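PDB 7JQY: Cif-like 1 from Burkholderia cenocepacia, which hydrolyses epoxides as a Cif-like epoxide hydrolase of the alpha/beta hydrolase fold, built here into an octamer. Local coordinates for the interface of chains A and B and the interface of chains A and C. Residues are numbered along the deposited sequence; one frame, centred on the assembly and turned at random. Chains: chain A/B/C, Cif-like 1.

Contact 1: the interface of chains A and B. Residues chain A 172, 178, 182-183, 190; chain B 168, 172, 182-183, 186, 190.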
ATOM      1  N   LEU A 172       7.431  20.396  13.331  1.00 37.05           N
ATOM      2  CA  LEU A 172       6.906  19.089  12.928  1.00 34.88           C
ATOM      3  C   LEU A 172       7.326  17.989  13.898  1.00 34.87           C
ATOM      4  O   LEU A 172       6.497  17.178  14.325  1.00 37.68           O
ATOM      5  CB  LEU A 172       7.364  18.750  11.503  1.00 35.93           C
ATOM      6  CG  LEU A 172       7.238  17.294  11.016  1.00 39.07           C
ATOM      7  CD1 LEU A 172       5.799  16.766  11.100  1.00 37.39           C
ATOM      8  CD2 LEU A 172       7.759  17.150   9.577  1.00 37.58           C
ATOM      9  N   ILE A 178       1.724  12.695  15.036  1.00 39.49           N
ATOM     10  CA  ILE A 178       1.563  13.218  13.683  1.00 42.08           C
ATOM     11  C   ILE A 178       2.865  13.081  12.908  1.00 41.01           C
ATOM     12  O   ILE A 178       2.884  12.582  11.775  1.00 39.18           O
ATOM     13  CB  ILE A 178       1.075  14.674  13.716  1.00 42.14           C
ATOM     14  CG1 ILE A 178      -0.343  14.725  14.273  1.00 41.84           C
ATOM     15  CG2 ILE A 178       1.128  15.283  12.322  1.00 37.40           C
ATOM     16  CD1 ILE A 178      -1.312  13.883  13.473  1.00 44.86           C
ATOM     17  N   LEU A 182       3.322  10.773   9.442  1.00 42.39           N
ATOM     18  CA  LEU A 182       3.687  11.370   8.167  1.00 37.21           C
ATOM     19  C   LEU A 182       4.951  10.739   7.601  1.00 38.75           C
ATOM     20  O   LEU A 182       5.045  10.502   6.390  1.00 35.65           O
ATOM     21  CB  LEU A 182       3.885  12.875   8.331  1.00 36.68           C
ATOM     22  CG  LEU A 182       2.644  13.729   8.598  1.00 41.09           C
ATOM     23  CD1 LEU A 182       2.953  15.211   8.336  1.00 34.26           C
ATOM     24  CD2 LEU A 182       1.448  13.254   7.771  1.00 38.69           C
ATOM     25  N   ILE A 183       5.932  10.461   8.458  1.00 38.18           N
ATOM     26  CA  ILE A 183       7.258  10.084   7.988  1.00 36.38           C
ATOM     27  C   ILE A 183       7.468   8.569   7.933  1.00 36.33           C
ATOM     28  O   ILE A 183       8.350   8.107   7.190  1.00 37.39           O
ATOM     29  CB  ILE A 183       8.330  10.793   8.852  1.00 37.34           C
ATOM     30  CG1 ILE A 183       8.229  12.313   8.637  1.00 36.52           C
ATOM     31  CG2 ILE A 183       9.755  10.330   8.533  1.00 33.26           C
ATOM     32  CD1 ILE A 183       9.028  13.170   9.643  1.00 35.33           C
ATOM     33  N   TYR A 190      12.896  11.422   3.450  1.00 36.20           N
ATOM     34  CA  TYR A 190      12.907  12.545   4.379  1.00 31.86           C
ATOM     35  C   TYR A 190      14.326  12.841   4.862  1.00 33.16           C
ATOM     36  O   TYR A 190      14.762  13.998   4.850  1.00 31.07           O
ATOM     37  CB  TYR A 190      11.962  12.243   5.544  1.00 35.93           C
ATOM     38  CG  TYR A 190      11.778  13.367   6.557  1.00 36.00           C
ATOM     39  CD1 TYR A 190      10.933  14.436   6.291  1.00 37.49           C
ATOM     40  CD2 TYR A 190      12.444  13.343   7.779  1.00 35.90           C
ATOM     41  CE1 TYR A 190      10.754  15.468   7.209  1.00 36.53           C
ATOM     42  CE2 TYR A 190      12.273  14.367   8.724  1.00 33.24           C
ATOM     43  CZ  TYR A 190      11.427  15.425   8.427  1.00 36.49           C
ATOM     44  OH  TYR A 190      11.247  16.449   9.329  1.00 37.94           O
TER
ATOM     45  N   TRP B 168       3.361  25.998  14.293  1.00 49.01           N
ATOM     46  CA  TRP B 168       4.368  24.964  14.074  1.00 48.28           C
ATOM     47  C   TRP B 168       4.392  24.517  12.620  1.00 48.92           C
ATOM     48  O   TRP B 168       5.442  24.111  12.117  1.00 46.94           O
ATOM     49  CB  TRP B 168       4.111  23.757  14.982  1.00 45.77           C
ATOM     50  CG  TRP B 168       2.927  22.901  14.589  1.00 48.37           C
ATOM     51  CD1 TRP B 168       1.681  22.940  15.137  1.00 49.76           C
ATOM     52  CD2 TRP B 168       2.880  21.889  13.561  1.00 48.64           C
ATOM     53  NE1 TRP B 168       0.861  22.015  14.532  1.00 48.15           N
ATOM     54  CE2 TRP B 168       1.571  21.359  13.560  1.00 48.31           C
ATOM     55  CE3 TRP B 168       3.815  21.375  12.655  1.00 46.54           C
ATOM     56  CZ2 TRP B 168       1.173  20.348  12.679  1.00 47.85           C
ATOM     57  CZ3 TRP B 168       3.414  20.378  11.775  1.00 45.34           C
ATOM     58  CH2 TRP B 168       2.106  19.874  11.798  1.00 45.00           C
ATOM     59  N   LEU B 172       6.910  23.256   8.036  1.00 41.17           N
ATOM     60  CA  LEU B 172       6.667  22.103   7.173  1.00 42.27           C
ATOM     61  C   LEU B 172       6.019  22.528   5.864  1.00 43.76           C
ATOM     62  O   LEU B 172       6.497  22.178   4.778  1.00 44.88           O
ATOM     63  CB  LEU B 172       5.796  21.071   7.898  1.00 39.73           C
ATOM     64  CG  LEU B 172       5.218  19.940   7.027  1.00 40.74           C
ATOM     65  CD1 LEU B 172       6.315  19.097   6.369  1.00 38.09           C
ATOM     66  CD2 LEU B 172       4.279  19.053   7.826  1.00 39.88           C
ATOM     67  N   LEU B 182       4.929  13.948   2.323  1.00 36.13           N
ATOM     68  CA  LEU B 182       4.575  13.397   3.631  1.00 33.02           C
ATOM     69  C   LEU B 182       3.066  13.274   3.798  1.00 33.45           C
ATOM     70  O   LEU B 182       2.574  12.288   4.360  1.00 35.32           O
ATOM     71  CB  LEU B 182       5.133  14.272   4.763  1.00 35.69           C
ATOM     72  CG  LEU B 182       6.644  14.365   5.000  1.00 34.85           C
ATOM     73  CD1 LEU B 182       6.925  15.004   6.354  1.00 33.50           C
ATOM     74  CD2 LEU B 182       7.282  13.002   4.908  1.00 33.54           C
ATOM     75  N   ILE B 183       2.313  14.268   3.327  1.00 34.16           N
ATOM     76  CA  ILE B 183       0.889  14.334   3.634  1.00 36.18           C
ATOM     77  C   ILE B 183       0.008  13.691   2.553  1.00 37.34           C
ATOM     78  O   ILE B 183      -1.125  13.280   2.853  1.00 37.02           O
ATOM     79  CB  ILE B 183       0.512  15.807   3.911  1.00 39.83           C
ATOM     80  CG1 ILE B 183       1.253  16.305   5.176  1.00 37.97           C
ATOM     81  CG2 ILE B 183      -1.008  15.981   4.107  1.00 40.77           C
ATOM     82  CD1 ILE B 183       1.317  17.812   5.326  1.00 42.07           C
ATOM     83  N   LYS B 186      -2.562  11.082   3.417  1.00 39.41           N
ATOM     84  CA  LYS B 186      -2.857  11.220   4.842  1.00 43.83           C
ATOM     85  C   LYS B 186      -3.558  12.552   5.115  1.00 46.91           C
ATOM     86  O   LYS B 186      -3.431  13.125   6.205  1.00 44.07           O
ATOM     87  CB  LYS B 186      -1.581  11.109   5.684  1.00 44.32           C
ATOM     88  CG  LYS B 186      -0.716   9.872   5.422  1.00 44.93           C
ATOM     89  CD  LYS B 186      -1.267   8.631   6.113  1.00 46.97           C
ATOM     90  CE  LYS B 186      -0.202   7.531   6.218  1.00 48.25           C
ATOM     91  NZ  LYS B 186      -0.009   7.013   7.615  1.00 51.45           N
ATOM     92  N   TYR B 190      -4.299  14.135   8.844  1.00 43.10           N
ATOM     93  CA  TYR B 190      -3.570  15.371   9.099  1.00 45.63           C
ATOM     94  C   TYR B 190      -4.525  16.527   9.366  1.00 50.88           C
ATOM     95  O   TYR B 190      -4.312  17.319  10.296  1.00 48.80           O
ATOM     96  CB  TYR B 190      -2.662  15.684   7.909  1.00 45.23           C
ATOM     97  CG  TYR B 190      -1.771  16.903   8.053  1.00 44.14           C
ATOM     98  CD1 TYR B 190      -0.630  16.872   8.851  1.00 40.21           C
ATOM     99  CD2 TYR B 190      -2.041  18.069   7.347  1.00 43.71           C
ATOM    100  CE1 TYR B 190       0.198  17.993   8.962  1.00 41.51           C
ATOM    101  CE2 TYR B 190      -1.226  19.182   7.451  1.00 44.12           C
ATOM    102  CZ  TYR B 190      -0.107  19.143   8.257  1.00 42.80           C
ATOM    103  OH  TYR B 190       0.699  20.263   8.346  1.00 43.04           O
TER
HETATM  104  O   HOH W   1       3.419   9.698   4.103  1.00 43.24           O
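With CG anti to the carbonyl carbon and beside the backbone N (chi1 -70°), A:Leu182 sends its forked end across to chain B, and B:Leu182 answers with the same torsions. The two leucines pass each other near the two-fold, their CB atoms 4.0 Å apart, so each fork ends up beside the partner's own residues. CD1 of A:Leu182 lies 3.8 Å from CG1 of B:Ile183, the two side chains running alongside and pointing the same way, and the A:Leu182 side chain crosses B:Tyr190 at about a right angle, its CD1 touching ring atoms CD1 and CE1. In the twin contact, CD1 of B:Leu182 rests 4.0 Å from CE1 of A:Tyr190. Each tyrosine has CG anti to the backbone N (-176° in A:Tyr190), and CD1 of the isoleucine in its own chain, A:Ile183 or B:Ile183, lies 3.5 Å above the ring plane, over the centre in chain A and toward the rim in chain B; that isoleucine thus backs both ring and leucine.

A:Leu172, CG anti to the backbone N (chi1 165°), meets B:Leu182 tip to tip through CD2 and crosses B:Leu172 obliquely. B:Trp168 sets the six-membered part of its indole, at CE3 and CZ3, against the backbone of A:Leu172, CE3 lying 3.9 Å from CA of A:Leu172. No direct polar bond spans this patch. The carbonyl oxygens of the two Leu182 residues face one another, and a water bridges them, 2.9 Å from O of A:Leu182 and 2.7 Å from O of B:Leu182, relieving two acceptors that cannot bond each other.

Short helices 169-173 and 178-183 and the start of helix 187-198 form the patch; they belong to the helical cap inserted after strand 142-146 of the alpha/beta hydrolase core, so the subunits meet cap to cap.

Contact 2: the interface of chains A and C. Residues chain A 91-93, 218-219, 222; chain C 93, 176-177, 226.
A bidentate arginine-carboxylate salt bridge joins two subunits of this alpha/beta hydrolase, pairing helix 220-229 and the 91-93 loop of chain A with the 176-177 loop of chain C. A:Arg222 leaves its helix with CG anti to the backbone N (chi1 164°), bends at chi3, and grips C:Asp177 side-on. NE of A:Arg222 donates to OD2 of C:Asp177 at 2.8 Å, while NH2 of A:Arg222 reaches OD1 of C:Asp177 at 3.0 Å in a nearly straight bond, 168° at the hydrogen. Both oxygens accept on their syn lone pairs, and the guanidinium and carboxylate planes are nearly coplanar.

Backbone carbonyls at the adjoining NH1/NH2 end fix the rotation of that guanidinium. NH1 of A:Arg222 donates to O of A:Pro92 at 2.8 Å and NH2 of A:Arg222 to O of A:Lys91 at 2.7 Å; both oxygens lie in the guanidinium plane, although the nitrogens sit above the carbonyl planes. NH2 therefore serves both the aspartate and its own chain. CA of A:Gly219 lies over one face of the C:Asp177 carboxylate, against CG and OD1.

C:Arg176, CG anti to its backbone N and bent at chi3, lays its CD methylene over one face of the A:Arg222 guanidinium, toward the rim. Its own guanidinium is fixed within chain C by C:Glu226: NE of C:Arg176 bonds OE2 of C:Glu226 at 2.9 Å and NH2 of C:Arg176 bonds OE1 of C:Glu226 at 2.9 Å, again side-on and syn. This internal salt bridge may offset the second positive charge so near A:Arg222. A:Leu93 packs on the paired groups, its CB 3.4 Å above the centre of the C:Arg176 guanidinium plane, while CD1 meets the carboxylate of C:Glu226 tip to tip. At the remaining edge, NH1 of C:Arg176 shares water 2 with O of A:Lys91, a carbonyl that also accepts from NH2 of A:Arg222.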
ATOM      1  N   LYS A  91      14.639   1.669  22.864  1.00 36.57           N
ATOM      2  CA  LYS A  91      13.760   2.807  22.624  1.00 35.90           C
ATOM      3  C   LYS A  91      12.739   2.859  23.755  1.00 35.63           C
ATOM      4  O   LYS A  91      11.570   2.499  23.553  1.00 34.55           O
ATOM      5  CB  LYS A  91      13.055   2.681  21.269  1.00 32.93           C
ATOM      6  CG  LYS A  91      13.915   2.990  20.068  1.00 34.33           C
ATOM      7  CD  LYS A  91      14.566   1.746  19.500  1.00 37.51           C
ATOM      8  CE  LYS A  91      15.380   2.081  18.260  1.00 33.23           C
ATOM      9  NZ  LYS A  91      16.521   1.144  18.088  1.00 31.19           N
ATOM     10  N   PRO A  92      13.131   3.313  24.962  1.00 36.44           N
ATOM     11  CA  PRO A  92      12.167   3.324  26.071  1.00 35.08           C
ATOM     12  C   PRO A  92      11.056   4.343  25.876  1.00 35.83           C
ATOM     13  O   PRO A  92      11.041   5.089  24.891  1.00 38.33           O
ATOM     14  CB  PRO A  92      13.030   3.671  27.298  1.00 37.07           C
ATOM     15  CG  PRO A  92      14.212   4.362  26.765  1.00 36.97           C
ATOM     16  CD  PRO A  92      14.461   3.803  25.375  1.00 34.05           C
ATOM     17  N   LEU A  93      10.115   4.371  26.815  1.00 37.11           N
ATOM     18  CA  LEU A  93       8.984   5.289  26.722  1.00 35.48           C
ATOM     19  C   LEU A  93       9.433   6.742  26.835  1.00 37.97           C
ATOM     20  O   LEU A  93       8.980   7.602  26.070  1.00 38.05           O
ATOM     21  CB  LEU A  93       7.961   4.948  27.808  1.00 37.23           C
ATOM     22  CG  LEU A  93       6.807   5.925  28.039  1.00 39.23           C
ATOM     23  CD1 LEU A  93       5.864   5.916  26.843  1.00 39.67           C
ATOM     24  CD2 LEU A  93       6.057   5.586  29.329  1.00 39.21           C
ATOM     25  N   PRO A 218      11.569  -0.174  14.094  1.00 31.60           N
ATOM     26  CA  PRO A 218      10.452   0.080  15.013  1.00 32.49           C
ATOM     27  C   PRO A 218      10.854   0.942  16.207  1.00 35.21           C
ATOM     28  O   PRO A 218      11.825   0.652  16.908  1.00 32.04           O
ATOM     29  CB  PRO A 218      10.041  -1.328  15.449  1.00 38.07           C
ATOM     30  CG  PRO A 218      10.438  -2.202  14.264  1.00 37.62           C
ATOM     31  CD  PRO A 218      11.720  -1.609  13.781  1.00 35.95           C
ATOM     32  N   GLY A 219      10.104   2.027  16.412  1.00 33.77           N
ATOM     33  CA  GLY A 219      10.327   2.943  17.507  1.00 36.84           C
ATOM     34  C   GLY A 219      11.369   4.010  17.278  1.00 36.02           C
ATOM     35  O   GLY A 219      11.431   4.961  18.064  1.00 35.46           O
ATOM     36  N   ARG A 222       9.797   7.545  16.657  1.00 33.55           N
ATOM     37  CA  ARG A 222       9.232   8.094  17.884  1.00 35.80           C
ATOM     38  C   ARG A 222      10.333   8.558  18.836  1.00 34.48           C
ATOM     39  O   ARG A 222      10.308   9.689  19.327  1.00 34.61           O
ATOM     40  CB  ARG A 222       8.330   7.063  18.573  1.00 35.52           C
ATOM     41  CG  ARG A 222       8.031   7.447  20.049  1.00 36.87           C
ATOM     42  CD  ARG A 222       7.324   6.331  20.804  1.00 34.15           C
ATOM     43  NE  ARG A 222       8.178   5.159  20.977  1.00 36.96           N
ATOM     44  CZ  ARG A 222       9.040   4.989  21.977  1.00 36.92           C
ATOM     45  NH1 ARG A 222       9.177   5.922  22.920  1.00 35.39           N
ATOM     46  NH2 ARG A 222       9.762   3.877  22.042  1.00 34.02           N
TER
ATOM     47  N   LEU C  93       2.442  11.952  26.256  1.00 40.15           N
ATOM     48  CA  LEU C  93       3.536  10.992  26.197  1.00 38.50           C
ATOM     49  C   LEU C  93       3.345   9.872  27.213  1.00 39.00           C
ATOM     50  O   LEU C  93       3.502   8.687  26.891  1.00 42.03           O
ATOM     51  CB  LEU C  93       4.855  11.731  26.442  1.00 37.74           C
ATOM     52  CG  LEU C  93       6.127  10.934  26.722  1.00 38.45           C
ATOM     53  CD1 LEU C  93       6.559  10.180  25.481  1.00 39.11           C
ATOM     54  CD2 LEU C  93       7.222  11.882  27.184  1.00 36.62           C
ATOM     55  N   ARG C 176       6.327  -2.308  23.137  1.00 34.48           N
ATOM     56  CA  ARG C 176       6.310  -0.931  22.653  1.00 36.47           C
ATOM     57  C   ARG C 176       6.803  -0.858  21.212  1.00 34.59           C
ATOM     58  O   ARG C 176       7.834  -1.445  20.872  1.00 36.02           O
ATOM     59  CB  ARG C 176       7.178  -0.042  23.552  1.00 34.14           C
ATOM     60  CG  ARG C 176       7.003   1.457  23.317  1.00 32.48           C
ATOM     61  CD  ARG C 176       7.595   2.284  24.471  1.00 39.23           C
ATOM     62  NE  ARG C 176       6.735   2.318  25.656  1.00 40.53           N
ATOM     63  CZ  ARG C 176       7.014   1.712  26.809  1.00 40.51           C
ATOM     64  NH1 ARG C 176       8.139   1.016  26.942  1.00 41.06           N
ATOM     65  NH2 ARG C 176       6.168   1.800  27.834  1.00 36.72           N
ATOM     66  N   ASP C 177       6.061  -0.116  20.376  1.00 36.86           N
ATOM     67  CA  ASP C 177       6.336   0.115  18.956  1.00 37.17           C
ATOM     68  C   ASP C 177       6.022  -1.109  18.103  1.00 38.60           C
ATOM     69  O   ASP C 177       5.541  -0.971  16.973  1.00 35.76           O
ATOM     70  CB  ASP C 177       7.786   0.550  18.718  1.00 36.02           C
ATOM     71  CG  ASP C 177       8.213   1.689  19.636  1.00 35.68           C
ATOM     72  OD1 ASP C 177       9.288   1.574  20.257  1.00 33.71           O
ATOM     73  OD2 ASP C 177       7.492   2.705  19.709  1.00 34.93           O
ATOM     74  N   GLU C 226      -0.215   1.882  26.108  1.00 34.43           N
ATOM     75  CA  GLU C 226       0.503   2.308  27.301  1.00 39.87           C
ATOM     76  C   GLU C 226      -0.279   2.019  28.578  1.00 40.21           C
ATOM     77  O   GLU C 226       0.325   1.963  29.655  1.00 43.76           O
ATOM     78  CB  GLU C 226       0.845   3.797  27.218  1.00 39.82           C
ATOM     79  CG  GLU C 226       1.913   4.170  26.182  1.00 38.71           C
ATOM     80  CD  GLU C 226       3.236   3.449  26.397  1.00 38.59           C
ATOM     81  OE1 GLU C 226       3.565   3.101  27.557  1.00 40.72           O
ATOM     82  OE2 GLU C 226       3.952   3.218  25.394  1.00 37.02           O
TER
HETATM   83  O   HOH W   2      10.255   0.290  24.994  1.00 36.36           O

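About 19 Å separates the C-alpha centres of contact 1 and contact 2, which have no residue in common. Both draw on the helical region after strand 142-146: contact 1 takes helices 169-173 and 178-183 from both partners, and contact 2 uses the loop between those helices in chain C, together with helix 220-229 and the 91-93 loop. Since every copy carries both surfaces, a subunit can pair with one neighbour through leucine packing and with another through charged groups. Two different two-fold interfaces repeated in this way fit the eight-subunit assembly, in keeping with the octamer reported for this protein.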